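Local coordinates for protein beta-agarase (Persicobacter, PDB 6AII) that is a neoagarobiose-producing beta-agarase of glycoside hydrolase family 16, whose catalytic domain probably cleaves the beta-1,4 linkages of agarose, at residues 13-16 with 20-23; 89-94 with 292-297. All blocks are in the same frame, centred on the assembly; numbering follows the deposited sequence. Where two conformers were deposited one is given.

The two contacts lie on opposite sides of the chain's centre in a GH16 jelly-roll, the curved beta-sandwich of this family. Their centres are about 42 Å apart and their nearest atoms about 29 Å apart. Contact 1 comes first along the chain and folds the N-terminal loop back on the edge strand 19-23 of one sheet. Strand 312-325, which pairs with it, also carries Asp316, a ligand of the bound calcium ion together with Asp5, Asp30, Asn32 and Gly74. Contact 2 lies at the end of strand 86-90 of the other sheet and packs this end and the turn after it against helix 290-294. That sheet contains strand 144-151, where the sequence probably places the family's catalytic motif; neither contact contributes to the calcium site.

Contact 1: 13-16 with 20-23; sequences ADPG and QWKL
One face of the Trp21 indole is covered by the ring of Pro15, while Ala13 O lies at the edge, close to the ring plane. Pro15 CB is the carbon over the face: it stands 3.9 Å from the centroid of the five-membered ring and only 20° off its normal, a CH-pi contact. Further along the pyrrolidine, Pro15 CD comes to 3.5 Å from Trp21 NE1. Proline suits this place because its compact ring, closed on the backbone, presents C-H groups to the pi face; an Asx turn, in which Asp14 OD2 accepts from Gly16 N at 2.7 Å, shapes the loop that carries it. Trp21 NE1 donates to Ala13 O over 3.0 Å; the N-H to acceptor angle of 149° is moderately bent, and the donor approaches from above the carbonyl plane. With CG anti to its own carbonyl carbon (chi1 -68°), the indole reaches back to the loop that precedes its strand. Ala13 is small enough to let the six-membered ring come alongside, its CB 3.9 Å from Trp21 CZ2. A leucine in place of Trp21 would probably leave Ala13 O without this donor and Pro15 without a flat surface to lie on. The indole sits between loop 13-16 and three strands: it touches Phe119 of strand 118-125, Tyr222 of strand 217-225 edge-to-face, and Pro323 of strand 312-325, the antiparallel partner of strand 19-23.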
ATOM      1  N   ALA A  13      17.546  -3.638  -3.266  1.00 21.32           N
ATOM      2  CA  ALA A  13      18.080  -2.392  -3.768  1.00 20.04           C
ATOM      3  C   ALA A  13      19.551  -2.302  -3.339  1.00 24.05           C
ATOM      4  O   ALA A  13      19.906  -2.887  -2.330  1.00 23.84           O
ATOM      5  CB  ALA A  13      17.312  -1.242  -3.215  1.00 20.75           C
ATOM      6  N   ASP A  14      20.271  -1.515  -4.102  1.00 27.71           N
ATOM      7  CA  ASP A  14      21.673  -1.315  -3.753  0.50 27.21           C
ATOM      8  C   ASP A  14      21.834   0.029  -3.030  1.00 23.89           C
ATOM      9  O   ASP A  14      21.390   1.088  -3.447  1.00 29.98           O
ATOM     10  CB  ASP A  14      22.598  -1.447  -4.965  0.50 28.84           C
ATOM     11  CG  ASP A  14      24.047  -1.280  -4.538  0.50 31.33           C
ATOM     12  OD1 ASP A  14      24.670  -2.319  -4.248  0.50 35.64           O
ATOM     13  OD2 ASP A  14      24.486  -0.089  -4.388  0.50 25.30           O
ATOM     14  N   PRO A  15      22.532  -0.037  -1.864  1.00 24.20           N
ATOM     15  CA  PRO A  15      22.643   1.141  -1.025  1.00 25.22           C
ATOM     16  C   PRO A  15      23.682   2.184  -1.428  1.00 26.68           C
ATOM     17  O   PRO A  15      23.780   3.251  -0.751  1.00 29.50           O
ATOM     18  CB  PRO A  15      23.114   0.584   0.325  1.00 25.92           C
ATOM     19  CG  PRO A  15      23.883  -0.642  -0.052  1.00 25.79           C
ATOM     20  CD  PRO A  15      23.242  -1.184  -1.326  1.00 24.91           C
ATOM     21  N   GLY A  16      24.402   1.863  -2.469  1.00 28.43           N
ATOM     22  CA  GLY A  16      25.482   2.713  -2.941  1.00 31.60           C
ATOM     23  C   GLY A  16      26.842   2.080  -2.718  1.00 30.76           C
ATOM     24  O   GLY A  16      27.079   1.216  -1.843  1.00 25.60           O
ATOM     25  N   GLN A  20      26.251  -0.041   3.171  1.00 20.03           N
ATOM     26  CA  GLN A  20      25.551  -1.234   3.612  1.00 21.04           C
ATOM     27  C   GLN A  20      24.184  -0.795   4.184  1.00 22.42           C
ATOM     28  O   GLN A  20      23.986   0.367   4.544  1.00 23.23           O
ATOM     29  CB  GLN A  20      26.396  -1.964   4.658  1.00 23.06           C
ATOM     30  CG  GLN A  20      26.642  -1.134   5.889  1.00 26.50           C
ATOM     31  CD  GLN A  20      27.646  -1.788   6.804  1.00 34.08           C
ATOM     32  OE1 GLN A  20      28.380  -2.686   6.394  1.00 34.11           O
ATOM     33  NE2 GLN A  20      27.682  -1.318   8.037  1.00 34.09           N
ATOM     34  N   TRP A  21      23.236  -1.714   4.294  1.00 21.78           N
ATOM     35  CA  TRP A  21      21.932  -1.338   4.841  1.00 21.73           C
ATOM     36  C   TRP A  21      21.908  -1.498   6.350  1.00 21.98           C
ATOM     37  O   TRP A  21      22.374  -2.512   6.866  1.00 27.10           O
ATOM     38  CB  TRP A  21      20.858  -2.234   4.234  1.00 19.55           C
ATOM     39  CG  TRP A  21      20.631  -2.003   2.789  1.00 20.09           C
ATOM     40  CD1 TRP A  21      20.942  -2.831   1.758  1.00 20.84           C
ATOM     41  CD2 TRP A  21      19.982  -0.869   2.210  1.00 19.06           C
ATOM     42  NE1 TRP A  21      20.494  -2.311   0.583  1.00 22.48           N
ATOM     43  CE2 TRP A  21      19.950  -1.101   0.807  1.00 19.57           C
ATOM     44  CE3 TRP A  21      19.446   0.320   2.711  1.00 19.13           C
ATOM     45  CZ2 TRP A  21      19.385  -0.189  -0.071  1.00 18.83           C
ATOM     46  CZ3 TRP A  21      18.909   1.229   1.832  1.00 21.76           C
ATOM     47  CH2 TRP A  21      18.873   0.963   0.455  1.00 19.61           C
ATOM     48  N   LYS A  22      21.300  -0.551   7.039  1.00 21.50           N
ATOM     49  CA  LYS A  22      21.104  -0.622   8.461  1.00 21.38           C
ATOM     50  C   LYS A  22      19.608  -0.616   8.811  1.00 20.18           C
ATOM     51  O   LYS A  22      18.866   0.245   8.359  1.00 21.24           O
ATOM     52  CB  LYS A  22      21.780   0.569   9.157  1.00 22.64           C
ATOM     53  CG  LYS A  22      21.527   0.625  10.654  1.00 26.39           C
ATOM     54  CD  LYS A  22      21.986   1.859  11.343  1.00 31.50           C
ATOM     55  CE  LYS A  22      21.675   1.788  12.822  1.00 35.60           C
ATOM     56  NZ  LYS A  22      22.265   2.931  13.543  1.00 44.23           N
ATOM     57  N   LEU A  23      19.204  -1.641   9.572  1.00 21.57           N
ATOM     58  CA  LEU A  23      17.769  -1.752   9.936  1.00 20.71           C
ATOM     59  C   LEU A  23      17.307  -0.539  10.727  1.00 21.94           C
ATOM     60  O   LEU A  23      17.990  -0.108  11.692  1.00 21.91           O
ATOM     61  CB  LEU A  23      17.510  -3.046  10.712  1.00 22.77           C
ATOM     62  CG  LEU A  23      16.027  -3.389  10.878  1.00 22.73           C
ATOM     63  CD1 LEU A  23      15.412  -4.009   9.623  1.00 22.47           C
ATOM     64  CD2 LEU A  23      15.856  -4.345  12.041  1.00 26.38           C
TER

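Contact 2: 89-94 with 292-297; sequences FRNSHD and NALAGR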
ATOM      1  N   PHE A  89     -22.561   6.792   2.206  1.00 18.01           N
ATOM      2  CA  PHE A  89     -21.323   7.400   1.774  1.00 18.05           C
ATOM      3  C   PHE A  89     -21.473   8.150   0.463  1.00 18.54           C
ATOM      4  O   PHE A  89     -22.401   7.870  -0.325  1.00 21.35           O
ATOM      5  CB  PHE A  89     -20.248   6.315   1.594  1.00 19.99           C
ATOM      6  CG  PHE A  89     -20.671   5.256   0.591  1.00 17.48           C
ATOM      7  CD1 PHE A  89     -21.444   4.155   0.942  1.00 18.46           C
ATOM      8  CD2 PHE A  89     -20.295   5.406  -0.737  1.00 19.05           C
ATOM      9  CE1 PHE A  89     -21.793   3.211  -0.002  1.00 19.27           C
ATOM     10  CE2 PHE A  89     -20.668   4.464  -1.683  1.00 19.94           C
ATOM     11  CZ  PHE A  89     -21.418   3.378  -1.312  1.00 18.67           C
ATOM     12  N   ARG A  90     -20.556   9.059   0.203  1.00 21.18           N
ATOM     13  CA  ARG A  90     -20.642   9.920  -0.995  1.00 24.04           C
ATOM     14  C   ARG A  90     -19.918   9.223  -2.142  1.00 28.94           C
ATOM     15  O   ARG A  90     -18.843   8.673  -1.965  1.00 29.73           O
ATOM     16  CB  ARG A  90     -20.035  11.289  -0.629  1.00 33.13           C
ATOM     17  CG  ARG A  90     -20.668  12.524  -1.248  1.00 44.23           C
ATOM     18  CD  ARG A  90     -20.069  13.849  -0.741  1.00 42.20           C
ATOM     19  NE  ARG A  90     -20.401  14.224   0.660  1.00 51.11           N
ATOM     20  CZ  ARG A  90     -21.155  15.287   1.058  1.00 57.04           C
ATOM     21  NH1 ARG A  90     -21.308  15.574   2.372  1.00 31.50           N
ATOM     22  NH2 ARG A  90     -21.760  16.027   0.126  1.00 47.79           N
ATOM     23  N   ASN A  91     -20.540   9.211  -3.297  1.00 25.81           N
ATOM     24  CA  ASN A  91     -19.866   8.855  -4.562  1.00 28.80           C
ATOM     25  C   ASN A  91     -18.936  10.008  -4.968  1.00 31.38           C
ATOM     26  O   ASN A  91     -19.380  11.109  -5.317  1.00 32.37           O
ATOM     27  CB  ASN A  91     -20.892   8.523  -5.632  1.00 34.60           C
ATOM     28  CG  ASN A  91     -20.241   8.184  -6.957  1.00 37.36           C
ATOM     29  OD1 ASN A  91     -19.033   8.124  -7.063  1.00 43.94           O
ATOM     30  ND2 ASN A  91     -21.038   7.957  -7.967  1.00 33.74           N
ATOM     31  N   SER A  92     -17.639   9.821  -4.837  1.00 29.16           N
ATOM     32  CA  SER A  92     -16.675  10.907  -5.063  1.00 36.48           C
ATOM     33  C   SER A  92     -16.755  11.431  -6.518  1.00 40.24           C
ATOM     34  O   SER A  92     -16.283  12.547  -6.807  1.00 48.16           O
ATOM     35  CB  SER A  92     -15.276  10.461  -4.746  1.00 38.89           C
ATOM     36  OG  SER A  92     -14.968   9.371  -5.596  1.00 42.73           O
ATOM     37  N   HIS A  93     -17.333  10.680  -7.439  1.00 35.72           N
ATOM     38  CA  HIS A  93     -17.312  11.099  -8.838  1.00 44.05           C
ATOM     39  C   HIS A  93     -18.446  12.101  -9.102  1.00 41.73           C
ATOM     40  O   HIS A  93     -18.413  12.816 -10.121  1.00 40.76           O
ATOM     41  CB  HIS A  93     -17.388   9.877  -9.771  1.00 48.03           C
ATOM     42  CG  HIS A  93     -16.181   8.981  -9.711  1.00 60.71           C
ATOM     43  ND1 HIS A  93     -15.825   8.135 -10.747  1.00 66.48           N
ATOM     44  CD2 HIS A  93     -15.244   8.787  -8.748  1.00 63.83           C
ATOM     45  CE1 HIS A  93     -14.741   7.455 -10.417  1.00 68.89           C
ATOM     46  NE2 HIS A  93     -14.366   7.831  -9.193  1.00 63.91           N
ATOM     47  N   ASP A  94     -19.478  12.182  -8.244  1.00 35.11           N
ATOM     48  CA  ASP A  94     -20.572  13.139  -8.568  1.00 35.42           C
ATOM     49  C   ASP A  94     -21.235  13.744  -7.332  1.00 36.48           C
ATOM     50  O   ASP A  94     -22.165  14.518  -7.505  1.00 30.92           O
ATOM     51  CB  ASP A  94     -21.662  12.505  -9.427  1.00 36.85           C
ATOM     52  CG  ASP A  94     -22.404  11.404  -8.726  1.00 35.01           C
ATOM     53  OD1 ASP A  94     -22.291  11.330  -7.477  1.00 33.82           O
ATOM     54  OD2 ASP A  94     -23.046  10.615  -9.429  1.00 38.08           O
ATOM     55  N   ASN A 292     -15.535   1.216  -6.362  1.00 24.66           N
ATOM     56  CA  ASN A 292     -15.586  -0.214  -6.414  1.00 22.87           C
ATOM     57  C   ASN A 292     -16.923  -0.734  -5.842  1.00 19.60           C
ATOM     58  O   ASN A 292     -17.547  -1.625  -6.386  1.00 21.58           O
ATOM     59  CB  ASN A 292     -14.385  -0.858  -5.727  1.00 24.66           C
ATOM     60  CG  ASN A 292     -13.124  -0.836  -6.569  1.00 28.01           C
ATOM     61  OD1 ASN A 292     -13.128  -1.276  -7.725  1.00 28.17           O
ATOM     62  ND2 ASN A 292     -12.021  -0.393  -5.975  1.00 27.01           N
ATOM     63  N   ALA A 293     -17.300  -0.235  -4.669  1.00 21.49           N
ATOM     64  CA  ALA A 293     -18.481  -0.757  -4.008  1.00 21.25           C
ATOM     65  C   ALA A 293     -19.740  -0.510  -4.849  1.00 19.00           C
ATOM     66  O   ALA A 293     -20.543  -1.470  -4.959  1.00 22.44           O
ATOM     67  CB  ALA A 293     -18.632  -0.151  -2.660  1.00 22.71           C
ATOM     68  N   LEU A 294     -19.781   0.669  -5.487  1.00 21.86           N
ATOM     69  CA  LEU A 294     -21.011   0.979  -6.274  1.00 25.75           C
ATOM     70  C   LEU A 294     -21.095   0.095  -7.527  1.00 27.92           C
ATOM     71  O   LEU A 294     -22.206  -0.200  -8.040  1.00 26.92           O
ATOM     72  CB  LEU A 294     -21.003   2.466  -6.616  1.00 23.73           C
ATOM     73  CG  LEU A 294     -21.258   3.440  -5.448  1.00 28.65           C
ATOM     74  CD1 LEU A 294     -20.947   4.872  -5.822  1.00 33.15           C
ATOM     75  CD2 LEU A 294     -22.662   3.258  -4.933  1.00 29.95           C
ATOM     76  N   ALA A 295     -19.954  -0.406  -7.960  1.00 23.22           N
ATOM     77  CA  ALA A 295     -19.868  -1.317  -9.119  1.00 23.44           C
ATOM     78  C   ALA A 295     -20.196  -2.762  -8.740  1.00 24.67           C
ATOM     79  O   ALA A 295     -20.295  -3.614  -9.657  1.00 24.49           O
ATOM     80  CB  ALA A 295     -18.476  -1.170  -9.761  1.00 23.67           C
ATOM     81  N   GLY A 296     -20.308  -3.104  -7.422  1.00 22.85           N
ATOM     82  CA  GLY A 296     -20.540  -4.421  -6.987  1.00 24.19           C
ATOM     83  C   GLY A 296     -19.244  -5.170  -6.640  1.00 22.54           C
ATOM     84  O   GLY A 296     -19.314  -6.338  -6.192  1.00 20.94           O
ATOM     85  N   ARG A 297     -18.107  -4.453  -6.763  1.00 20.06           N
ATOM     86  CA  ARG A 297     -16.783  -5.019  -6.387  1.00 20.97           C
ATOM     87  C   ARG A 297     -16.590  -4.759  -4.880  1.00 19.81           C
ATOM     88  O   ARG A 297     -15.794  -3.954  -4.428  1.00 20.24           O
ATOM     89  CB  ARG A 297     -15.694  -4.420  -7.271  1.00 19.82           C
ATOM     90  CG  ARG A 297     -15.792  -4.872  -8.733  1.00 20.44           C
ATOM     91  CD  ARG A 297     -14.704  -4.334  -9.656  1.00 21.17           C
ATOM     92  NE  ARG A 297     -14.592  -2.908  -9.583  1.00 22.94           N
ATOM     93  CZ  ARG A 297     -15.053  -2.038 -10.473  1.00 22.56           C
ATOM     94  NH1 ARG A 297     -15.814  -2.457 -11.476  1.00 24.56           N
ATOM     95  NH2 ARG A 297     -14.709  -0.775 -10.358  1.00 23.65           N
TER
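Leu294 sends one methyl to Phe89 and the other to Asn91 from within the Schellman motif that closes helix 290-294, made by Gly296 N to Ala293 O and Arg297 N to Asn292 O; Asn91 in turn opens an Asx turn after strand 86-90. The buried part is at Phe89. There Leu294 CD2 comes to 3.8 Å from Phe89 CZ, and Leu294 CG lies at the ring edge, in its plane. The first torsion of Phe89, 58°, turns the ring to the helix, where Pro61 and Leu100 also touch it. A large apolar ring suits this buried site.

The outer side, where Leu294 is exposed and Asn91 partly so, touches as closely but through one methyl only: CD1 rests against the CB and the amide carbon of Asn91, 3.6 Å from Asn91 CG. Asparagine serves the turn, as its OD1 accepts from His93 N at 3.1 Å, the donor lying well above the amide plane. The chain leaves the helix at Gly296 (phi 94°), where a side chain would be pressed against the carbonyl O of Ala295. Arg297 then grips Asn292 OD1 side-on with two nitrogens, NE at 2.9 Å in the carbonyl plane on a lone pair and NH2 at 3.1 Å, tilted from it.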